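Local structure of restriction endonuclease EcoP15I, modification subunit (Escherichia coli, 4ZCF) at the interface of chains A and B. The protein methylates the second adenine of the asymmetric DNA sequence 5'-CAGCAG-3' at N6 as a homodimer and, together with Res subunits, supports DNA restriction. Numbering follows the deposited sequence. Chains: chain A/B, Restriction endonuclease EcoP15I, modification subunit.

Contact 1: the interface of chains A and B. Residues chain A 59-61, 172; chain B 53, 55-57.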
loop_
_atom_site.group_PDB
_atom_site.type_symbol
_atom_site.label_atom_id
_atom_site.label_comp_id
_atom_site.label_asym_id
_atom_site.label_seq_id
_atom_site.Cartn_x
_atom_site.Cartn_y
_atom_site.Cartn_z
ATOM N N ASN A 59 9.623 9.909 -12.305
ATOM C CA ASN A 59 9.535 9.788 -13.756
ATOM C C ASN A 59 10.824 9.188 -14.222
ATOM O O ASN A 59 11.896 9.480 -13.665
ATOM C CB ASN A 59 9.363 11.156 -14.449
ATOM C CG ASN A 59 8.379 12.122 -13.827
ATOM O OD1 ASN A 59 7.159 11.911 -13.851
ATOM N ND2 ASN A 59 8.894 13.247 -13.329
ATOM N N TRP A 60 10.708 8.328 -15.234
ATOM C CA TRP A 60 11.816 7.674 -15.888
ATOM C C TRP A 60 11.402 7.366 -17.334
ATOM O O TRP A 60 10.205 7.177 -17.597
ATOM C CB TRP A 60 12.273 6.420 -15.078
ATOM C CG TRP A 60 11.426 5.197 -15.247
ATOM C CD1 TRP A 60 11.595 4.213 -16.167
ATOM C CD2 TRP A 60 10.258 4.842 -14.490
ATOM N NE1 TRP A 60 10.614 3.258 -16.029
ATOM C CE2 TRP A 60 9.756 3.638 -15.036
ATOM C CE3 TRP A 60 9.575 5.432 -13.408
ATOM C CZ2 TRP A 60 8.608 3.013 -14.546
ATOM C CZ3 TRP A 60 8.459 4.785 -12.894
ATOM C CH2 TRP A 60 7.997 3.581 -13.450
ATOM N N LEU A 61 12.381 7.358 -18.272
ATOM C CA LEU A 61 12.189 7.004 -19.696
ATOM C C LEU A 61 11.931 5.493 -19.711
ATOM O O LEU A 61 12.784 4.721 -19.243
ATOM C CB LEU A 61 13.464 7.349 -20.512
ATOM C CG LEU A 61 13.547 6.884 -21.994
ATOM C CD1 LEU A 61 12.671 7.748 -22.907
ATOM C CD2 LEU A 61 15.005 6.859 -22.495
ATOM N N SER A 172 16.161 3.596 -14.333
ATOM C CA SER A 172 15.033 3.592 -15.273
ATOM C C SER A 172 14.824 2.222 -15.922
ATOM O O SER A 172 13.681 1.793 -16.028
ATOM C CB SER A 172 15.161 4.703 -16.310
ATOM O OG SER A 172 16.418 4.702 -16.955
ATOM N N LYS B 53 23.317 5.713 -19.534
ATOM C CA LYS B 53 22.020 5.366 -20.121
ATOM C C LYS B 53 20.878 5.796 -19.174
ATOM O O LYS B 53 19.697 5.720 -19.545
ATOM C CB LYS B 53 21.958 3.875 -20.428
ATOM N N SER B 55 18.178 7.839 -17.042
ATOM C CA SER B 55 17.151 8.810 -17.410
ATOM C C SER B 55 16.010 8.708 -16.411
ATOM O O SER B 55 15.014 8.021 -16.665
ATOM C CB SER B 55 16.645 8.550 -18.827
ATOM O OG SER B 55 15.595 9.444 -19.162
ATOM N N TYR B 56 16.179 9.356 -15.249
ATOM C CA TYR B 56 15.191 9.348 -14.175
ATOM C C TYR B 56 15.308 10.616 -13.328
ATOM O O TYR B 56 16.377 11.253 -13.281
ATOM C CB TYR B 56 15.277 8.050 -13.317
ATOM C CG TYR B 56 16.105 8.137 -12.048
ATOM C CD1 TYR B 56 17.493 8.249 -12.101
ATOM C CD2 TYR B 56 15.505 8.077 -10.791
ATOM C CE1 TYR B 56 18.261 8.343 -10.940
ATOM C CE2 TYR B 56 16.266 8.160 -9.618
ATOM C CZ TYR B 56 17.648 8.284 -9.698
ATOM O OH TYR B 56 18.430 8.366 -8.561
ATOM N N SER B 57 14.192 10.976 -12.665
ATOM C CA SER B 57 14.131 12.115 -11.768
ATOM C C SER B 57 12.957 12.069 -10.800
ATOM O O SER B 57 11.944 11.419 -11.051
ATOM C CB SER B 57 14.144 13.439 -12.539
ATOM O OG SER B 57 12.917 13.691 -13.200
#

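Contact 2: the interface of chains A and B. Residues chain A 56, 209, 217; chain B 58-59, 171-172, 175, 206.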
loop_
_atom_site.group_PDB
_atom_site.type_symbol
_atom_site.label_atom_id
_atom_site.label_comp_id
_atom_site.label_asym_id
_atom_site.label_seq_id
_atom_site.Cartn_x
_atom_site.Cartn_y
_atom_site.Cartn_z
ATOM N N TYR A 56 4.653 16.458 -8.255
ATOM C CA TYR A 56 5.342 15.464 -7.436
ATOM C C TYR A 56 5.306 14.136 -8.147
ATOM O O TYR A 56 4.224 13.574 -8.264
ATOM C CB TYR A 56 4.748 15.372 -6.001
ATOM C CG TYR A 56 5.447 14.327 -5.168
ATOM C CD1 TYR A 56 6.765 14.507 -4.748
ATOM C CD2 TYR A 56 4.835 13.102 -4.897
ATOM C CE1 TYR A 56 7.449 13.498 -4.059
ATOM C CE2 TYR A 56 5.506 12.088 -4.212
ATOM C CZ TYR A 56 6.815 12.283 -3.800
ATOM O OH TYR A 56 7.453 11.266 -3.115
ATOM N N LEU A 209 9.407 4.476 -3.888
ATOM C CA LEU A 209 8.673 5.503 -4.637
ATOM C C LEU A 209 7.734 4.930 -5.706
ATOM O O LEU A 209 6.610 5.431 -5.833
ATOM C CB LEU A 209 9.585 6.634 -5.171
ATOM C CG LEU A 209 10.228 7.560 -4.084
ATOM C CD1 LEU A 209 10.877 8.752 -4.709
ATOM C CD2 LEU A 209 9.208 8.053 -3.072
ATOM N N GLU A 217 0.764 5.494 -0.962
ATOM C CA GLU A 217 1.580 5.766 0.231
ATOM C C GLU A 217 0.855 5.430 1.543
ATOM O O GLU A 217 1.510 5.073 2.525
ATOM C CB GLU A 217 1.984 7.241 0.246
ATOM C CG GLU A 217 3.190 7.521 1.123
ATOM C CD GLU A 217 3.483 8.991 1.336
ATOM O OE1 GLU A 217 3.673 9.386 2.509
ATOM O OE2 GLU A 217 3.512 9.747 0.337
ATOM N N LEU B 58 13.125 12.757 -9.675
ATOM C CA LEU B 58 12.084 13.003 -8.714
ATOM C C LEU B 58 11.767 14.487 -8.909
ATOM O O LEU B 58 12.551 15.379 -8.562
ATOM C CB LEU B 58 12.502 12.715 -7.269
ATOM C CG LEU B 58 11.415 13.000 -6.207
ATOM C CD1 LEU B 58 10.268 12.005 -6.278
ATOM C CD2 LEU B 58 12.012 13.054 -4.803
ATOM N N ASN B 59 10.657 14.737 -9.547
ATOM C CA ASN B 59 10.212 16.083 -9.728
ATOM C C ASN B 59 9.268 16.334 -8.553
ATOM O O ASN B 59 8.652 15.388 -8.026
ATOM C CB ASN B 59 9.491 16.224 -11.073
ATOM C CG ASN B 59 9.187 17.647 -11.482
ATOM O OD1 ASN B 59 9.789 18.628 -11.011
ATOM N ND2 ASN B 59 8.228 17.781 -12.375
ATOM N N HIS B 171 5.593 16.251 0.629
ATOM C CA HIS B 171 6.944 15.879 0.200
ATOM C C HIS B 171 7.604 16.992 -0.599
ATOM O O HIS B 171 8.796 17.244 -0.401
ATOM C CB HIS B 171 6.924 14.590 -0.639
ATOM C CG HIS B 171 6.470 13.389 0.116
ATOM N ND1 HIS B 171 7.221 12.861 1.158
ATOM C CD2 HIS B 171 5.365 12.632 -0.055
ATOM C CE1 HIS B 171 6.529 11.830 1.606
ATOM N NE2 HIS B 171 5.408 11.649 0.904
ATOM N N SER B 172 6.829 17.664 -1.490
ATOM C CA SER B 172 7.275 18.801 -2.304
ATOM C C SER B 172 7.609 20.003 -1.397
ATOM O O SER B 172 8.593 20.704 -1.655
ATOM C CB SER B 172 6.206 19.199 -3.321
ATOM O OG SER B 172 6.062 18.289 -4.402
ATOM N N LEU B 175 10.873 19.079 0.384
ATOM C CA LEU B 175 11.984 19.099 -0.569
ATOM C C LEU B 175 12.381 20.527 -0.969
ATOM O O LEU B 175 13.575 20.806 -1.103
ATOM C CB LEU B 175 11.650 18.270 -1.817
ATOM C CG LEU B 175 11.702 16.737 -1.727
ATOM C CD1 LEU B 175 10.842 16.125 -2.800
ATOM C CD2 LEU B 175 13.107 16.228 -1.908
ATOM N N GLN B 206 12.860 10.423 -0.394
ATOM C CA GLN B 206 12.923 11.798 -0.882
ATOM C C GLN B 206 14.257 12.433 -0.517
ATOM O O GLN B 206 14.902 13.004 -1.409
ATOM C CB GLN B 206 11.712 12.618 -0.383
ATOM C CG GLN B 206 10.361 12.063 -0.864
ATOM C CD GLN B 206 9.876 10.808 -0.135
ATOM O OE1 GLN B 206 10.442 10.330 0.860
ATOM N NE2 GLN B 206 8.790 10.255 -0.601
#

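Contact 3: the interface of chains A and B. Residues chain A 21, 24-25, 40, 43-44; chain B 17, 20-21.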
loop_
_atom_site.group_PDB
_atom_site.type_symbol
_atom_site.label_atom_id
_atom_site.label_comp_id
_atom_site.label_asym_id
_atom_site.label_seq_id
_atom_site.Cartn_x
_atom_site.Cartn_y
_atom_site.Cartn_z
ATOM N N LEU A 21 33.323 20.347 -14.120
ATOM C CA LEU A 21 31.984 19.829 -14.401
ATOM C C LEU A 21 31.454 18.983 -13.231
ATOM O O LEU A 21 30.273 19.080 -12.905
ATOM C CB LEU A 21 31.965 18.998 -15.694
ATOM C CG LEU A 21 31.721 19.744 -16.998
ATOM C CD1 LEU A 21 32.104 18.880 -18.177
ATOM C CD2 LEU A 21 30.270 20.229 -17.127
ATOM N N ASN A 24 30.997 21.378 -9.990
ATOM C CA ASN A 24 29.843 22.276 -10.040
ATOM C C ASN A 24 28.542 21.634 -10.469
ATOM O O ASN A 24 27.474 22.169 -10.160
ATOM C CB ASN A 24 30.153 23.546 -10.855
ATOM C CG ASN A 24 31.364 24.291 -10.352
ATOM O OD1 ASN A 24 31.327 25.001 -9.339
ATOM N ND2 ASN A 24 32.486 24.067 -11.001
ATOM N N PHE A 25 28.613 20.495 -11.176
ATOM C CA PHE A 25 27.426 19.783 -11.662
ATOM C C PHE A 25 27.552 18.288 -11.321
ATOM O O PHE A 25 27.694 17.455 -12.223
ATOM C CB PHE A 25 27.225 20.043 -13.172
ATOM C CG PHE A 25 27.260 21.506 -13.547
ATOM C CD1 PHE A 25 28.466 22.143 -13.822
ATOM C CD2 PHE A 25 26.095 22.261 -13.573
ATOM C CE1 PHE A 25 28.504 23.512 -14.099
ATOM C CE2 PHE A 25 26.133 23.620 -13.895
ATOM C CZ PHE A 25 27.335 24.234 -14.162
ATOM N N LEU A 40 22.550 18.147 -17.756
ATOM C CA LEU A 40 23.231 19.427 -18.007
ATOM C C LEU A 40 22.453 20.229 -19.041
ATOM O O LEU A 40 22.295 21.432 -18.862
ATOM C CB LEU A 40 24.693 19.236 -18.441
ATOM C CG LEU A 40 25.516 20.524 -18.597
ATOM C CD1 LEU A 40 26.361 20.785 -17.372
ATOM C CD2 LEU A 40 26.382 20.464 -19.840
ATOM N N ILE A 43 19.578 22.127 -17.592
ATOM C CA ILE A 43 20.108 23.272 -16.824
ATOM C C ILE A 43 20.342 24.459 -17.776
ATOM O O ILE A 43 19.911 25.583 -17.489
ATOM C CB ILE A 43 21.374 22.902 -15.985
ATOM C CG1 ILE A 43 20.992 21.999 -14.774
ATOM C CG2 ILE A 43 22.161 24.163 -15.534
ATOM C CD1 ILE A 43 22.107 21.242 -14.121
ATOM N N ILE A 44 20.988 24.196 -18.923
ATOM C CA ILE A 44 21.255 25.201 -19.952
ATOM C C ILE A 44 19.957 25.891 -20.489
ATOM O O ILE A 44 20.013 27.063 -20.872
ATOM C CB ILE A 44 22.176 24.608 -21.046
ATOM C CG1 ILE A 44 23.566 24.304 -20.462
ATOM C CG2 ILE A 44 22.280 25.529 -22.273
ATOM C CD1 ILE A 44 24.371 23.290 -21.234
ATOM N N GLN B 17 24.966 28.869 -12.486
ATOM C CA GLN B 17 25.267 27.618 -13.202
ATOM C C GLN B 17 25.647 27.891 -14.655
ATOM O O GLN B 17 26.698 27.437 -15.111
ATOM C CB GLN B 17 24.094 26.609 -13.103
ATOM C CG GLN B 17 23.870 26.036 -11.699
ATOM C CD GLN B 17 23.075 26.939 -10.762
ATOM O OE1 GLN B 17 22.682 28.076 -11.091
ATOM N NE2 GLN B 17 22.811 26.446 -9.557
ATOM N N VAL B 20 29.202 29.696 -14.873
ATOM C CA VAL B 20 30.332 28.768 -14.692
ATOM C C VAL B 20 30.666 28.062 -16.021
ATOM O O VAL B 20 31.843 27.936 -16.374
ATOM C CB VAL B 20 30.083 27.769 -13.514
ATOM C CG1 VAL B 20 31.155 26.673 -13.445
ATOM C CG2 VAL B 20 30.003 28.505 -12.187
ATOM N N LEU B 21 29.625 27.649 -16.765
ATOM C CA LEU B 21 29.786 26.986 -18.050
ATOM C C LEU B 21 30.442 27.871 -19.110
ATOM O O LEU B 21 31.417 27.439 -19.711
ATOM C CB LEU B 21 28.469 26.373 -18.544
ATOM C CG LEU B 21 28.014 25.094 -17.824
ATOM C CD1 LEU B 21 26.643 24.683 -18.302
ATOM C CD2 LEU B 21 29.007 23.946 -18.014
#

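Contact 4: the interface of chains A and B. Residues chain A 268, 292, 296, 299-300; chain B 345-347, 374.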
loop_
_atom_site.group_PDB
_atom_site.type_symbol
_atom_site.label_atom_id
_atom_site.label_comp_id
_atom_site.label_asym_id
_atom_site.label_seq_id
_atom_site.Cartn_x
_atom_site.Cartn_y
_atom_site.Cartn_z
ATOM N N LEU A 268 8.433 -22.288 26.590
ATOM C CA LEU A 268 9.430 -22.838 27.512
ATOM C C LEU A 268 9.075 -22.491 28.955
ATOM O O LEU A 268 9.108 -23.370 29.810
ATOM C CB LEU A 268 10.826 -22.289 27.138
ATOM C CG LEU A 268 11.994 -22.548 28.088
ATOM C CD1 LEU A 268 12.648 -23.887 27.810
ATOM C CD2 LEU A 268 13.032 -21.440 27.982
ATOM N N TRP A 292 16.543 -21.333 39.583
ATOM C CA TRP A 292 16.576 -21.638 38.153
ATOM C C TRP A 292 16.537 -20.345 37.337
ATOM O O TRP A 292 17.165 -20.295 36.277
ATOM C CB TRP A 292 15.409 -22.559 37.775
ATOM C CG TRP A 292 15.319 -22.915 36.313
ATOM C CD1 TRP A 292 15.790 -24.046 35.708
ATOM C CD2 TRP A 292 14.643 -22.165 35.294
ATOM N NE1 TRP A 292 15.451 -24.047 34.376
ATOM C CE2 TRP A 292 14.754 -22.897 34.093
ATOM C CE3 TRP A 292 13.984 -20.921 35.272
ATOM C CZ2 TRP A 292 14.255 -22.413 32.879
ATOM C CZ3 TRP A 292 13.493 -20.443 34.072
ATOM C CH2 TRP A 292 13.616 -21.188 32.896
ATOM N N HIS A 296 19.318 -18.941 34.575
ATOM C CA HIS A 296 18.846 -18.927 33.186
ATOM C C HIS A 296 18.401 -17.583 32.600
ATOM O O HIS A 296 18.350 -17.463 31.379
ATOM C CB HIS A 296 17.794 -20.022 32.959
ATOM C CG HIS A 296 18.308 -21.412 33.194
ATOM N ND1 HIS A 296 18.490 -21.906 34.474
ATOM C CD2 HIS A 296 18.655 -22.370 32.303
ATOM C CE1 HIS A 296 18.937 -23.141 34.319
ATOM N NE2 HIS A 296 19.053 -23.463 33.027
ATOM N N GLU A 299 19.176 -16.024 29.110
ATOM C CA GLU A 299 18.694 -16.738 27.916
ATOM C C GLU A 299 17.194 -16.464 27.644
ATOM O O GLU A 299 16.659 -16.921 26.629
ATOM C CB GLU A 299 18.849 -18.262 28.146
ATOM C CG GLU A 299 20.250 -18.751 28.501
ATOM C CD GLU A 299 20.324 -20.249 28.718
ATOM O OE1 GLU A 299 20.616 -20.678 29.858
ATOM O OE2 GLU A 299 20.047 -20.997 27.754
ATOM N N LEU A 300 16.522 -15.746 28.561
ATOM C CA LEU A 300 15.090 -15.502 28.557
ATOM C C LEU A 300 14.542 -14.344 27.761
ATOM O O LEU A 300 13.316 -14.215 27.714
ATOM C CB LEU A 300 14.519 -15.528 29.993
ATOM C CG LEU A 300 14.801 -16.826 30.797
ATOM C CD1 LEU A 300 14.246 -16.751 32.206
ATOM C CD2 LEU A 300 14.321 -18.076 30.065
ATOM N N PRO B 345 22.001 -24.598 25.498
ATOM C CA PRO B 345 21.180 -23.420 25.835
ATOM C C PRO B 345 19.697 -23.762 25.685
ATOM O O PRO B 345 19.349 -24.554 24.796
ATOM C CB PRO B 345 21.616 -22.362 24.813
ATOM C CG PRO B 345 22.757 -22.929 24.079
ATOM C CD PRO B 345 22.677 -24.414 24.204
ATOM N N LEU B 346 18.819 -23.204 26.545
ATOM C CA LEU B 346 17.373 -23.510 26.484
ATOM C C LEU B 346 16.733 -23.353 25.082
ATOM O O LEU B 346 15.801 -24.089 24.763
ATOM C CB LEU B 346 16.565 -22.718 27.513
ATOM C CG LEU B 346 17.003 -22.770 28.962
ATOM C CD1 LEU B 346 16.527 -21.525 29.688
ATOM C CD2 LEU B 346 16.508 -24.044 29.650
ATOM N N MET B 347 17.246 -22.404 24.254
ATOM C CA MET B 347 16.738 -22.138 22.900
ATOM C C MET B 347 17.632 -22.685 21.784
ATOM O O MET B 347 17.466 -22.293 20.635
ATOM C CB MET B 347 16.489 -20.627 22.710
ATOM C CG MET B 347 15.477 -20.032 23.679
ATOM S SD MET B 347 13.801 -20.404 23.150
ATOM C CE MET B 347 13.410 -21.819 24.190
ATOM N N ILE B 374 27.498 -23.649 30.016
ATOM C CA ILE B 374 27.264 -23.387 28.587
ATOM C C ILE B 374 28.483 -22.657 28.010
ATOM O O ILE B 374 29.077 -21.835 28.700
ATOM C CB ILE B 374 25.919 -22.599 28.346
ATOM C CG1 ILE B 374 24.724 -23.275 29.083
ATOM C CG2 ILE B 374 25.608 -22.419 26.835
ATOM C CD1 ILE B 374 23.449 -22.485 29.125
#

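Contact 1: the interface of chains A and B
A:Trp60 and B:Tyr56 meet back to back: their CB atoms lie 3.8 Å apart, while the indole and the phenol run off from this meeting point in different directions. The contact between these two residues is thus made at their CB atoms rather than by stacked rings, and the flat groups that do the joining are peptides, paired in antiparallel beta-bridges, A:Asn59 with B:Ser57 and A:Trp60 with B:Tyr56, within the homodimer of this N6-adenine methyltransferase of the beta class. The strands are 57-60 of chain A and 56-59 of chain B. A:Asn59 and B:Ser57 are joined by two hydrogen bonds, A:Asn59 N giving to B:Ser57 O at 3.0 Å and B:Ser57 N giving to A:Asn59 O at 2.9 Å.

One step beyond A:Trp60, the pairing continues with a longer bond. A:Leu61 N donates to B:Ser55 O at 3.2 Å. The same oxygen is touched by the A:Ser172 CB methylene at 3.3 Å, which brings the start of helix 171-188 against the end of the paired strands. On B:Ser55 the hydroxyl, OG, points away from its own backbone N (chi1 177°) and thereby comes alongside A:Leu61 CB at 3.3 Å, a packing contact. At the other end, the A:Asn59 side-chain amide and the B:Ser57 hydroxyl are near neighbours.

Contact 2: the interface of chains A and B
A:Tyr56 reaches from chain A into a pocket of chain B built from strand 56-59 and helices 171-188 and 204-215, and illustrates how one side chain can tie together several elements of a dimer partner. Its CB starts beside the B:Ser172 hydroxyl, 3.6 Å from OG. With CG opposite the backbone N (chi1 179°), the ring extends inward: CD1 lies near both B:Ser172 OG and the B:Asn59 carbonyl oxygen, and CE1 is held between B:His171 CB at 3.6 Å and the B:Leu58 methyl CD1 at 3.9 Å. CZ lies against B:His171 CB and CD2. At the tip, the phenolic oxygen A:Tyr56 OH accepts a nearly straight hydrogen bond of 3.0 Å from B:Gln206 NE2, lying almost in the plane of that amide. A phenylalanine here would probably leave the B:Gln206 amide without its phenol acceptor and freer to turn. That amide nitrogen also sits over one face of the B:His171 imidazole, toward its rim. A:Leu209 sets its CD2 methyl beside the same nitrogen and packs CD1 on B:Leu58 CD1 at 3.7 Å. The imidazole's far edge faces A:Glu217, where B:His171 NE2 donates to carboxylate OE2 at 2.7 Å, on its syn side but 33° out of the carboxylate plane.

Contact 3: the interface of chains A and B
The backbone carbonyl of B:Gln17 points its oxygen, O, at the ring edge of A:Phe25, in the plane of the phenyl and 3.4 Å from CZ. This is a carbonyl oxygen set against an aromatic edge, not a hydrogen bond, within a largely apolar helical interface of the methyltransferase dimer, where helix 15-24 of chain B lies against helices 14-24 and 37-44 of chain A. It shows how a phenylalanine just after the end of one helix can plug into the side of another. CE2 of the A:Phe25 ring packs on B:Gln17 CB at 3.7 Å, and CZ meets the branch point of B:Leu21, CG, at 3.8 Å. Within chain A, A:Leu40 CD1 covers one face of the phenyl toward its rim, and the carbonyl of A:Leu21 lies at its edge. Put in place of A:Phe25, an alanine would remove the ring and is likely to open a gap between the B helix at B:Gln17 and B:Leu21 and the A:Leu40 methyl that backs the ring.

B:Leu21 itself is a forked insert whose methyls spread over several neighbours. CD1 packs on A:Ile44 CG1 at 3.8 Å and meets A:Leu40 CD1 tip to tip. CD2 touches A:Phe25 CE1 and CD2 of its namesake A:Leu21, the two leucine side chains crossing at about a right angle. A:Ile43 adds its CG2 methyl against B:Gln17 CB. Along the far flank, the B:Val20 methyl CG1 lies 3.8 Å from the A:Asn24 side-chain amide nitrogen ND2.

Contact 4: the interface of chains A and B
B:Leu346 pushes its side chain from a loop of chain B into a socket on chain A lined by A:His296 and A:Leu268, burying 114 Å² of its surface; part of the contact between the subunits of the Mod homodimer, it is a compact example of a knob held by both apolar packing and a backbone bond. Its CD1 methyl meets A:His296 CD2 at 3.5 Å, A:Trp292 CZ2 at 4.0 Å and, more loosely, A:Leu300 CD2. The leucine and histidine side chains cross at about a right angle. Nearer the backbone, B:Leu346 CB rests on A:Leu268 CD2 at 3.8 Å, and the same methyl receives the tip of B:Met347, CE, whose chain is bent back to reach it.

The polar part of the grip comes from A:Glu299. Its OE2 accepts a hydrogen bond of 2.8 Å from B:Leu346 N, arriving nearly along the carboxylate C-O bond. From CG onward the glutamate is fully stretched (chi2 180°), which carries the carboxylate out to the loop, and the B:Ile374 methyl CD1 packs against its CD from the opposite direction.

Farther out, helix 283-296 sets the floor of the socket. A:Trp292 and A:His296, one turn apart, lean ring to ring: the imidazole ND1 lies above the indole rim and the indole NE1 above the imidazole rim. The imidazole's rotation is fixed further by A:His296 ND1, which donates in the carbonyl plane to a lone pair of A:Trp292 O at 2.8 Å.

Measured throughout between the centres of their C-alpha atoms, contacts 1 and 2 lie about 15 Å apart. Both use strand 56-59 of chain B, and the start of helix 171-188 comes from chain A in contact 1 and from chain B in contact 2. The two subunits thus use equivalent segments differently, which may suit a dimer reading an asymmetric site. Contact 3, about 20 Å from contact 1 and 24 Å from contact 2, adds the N-terminal helices. Contact 4 stands apart, about 48 Å from contact 2 and 63 Å from contact 3, so the subunits are clasped at widely separated places, probably stabilising their mutual arrangement.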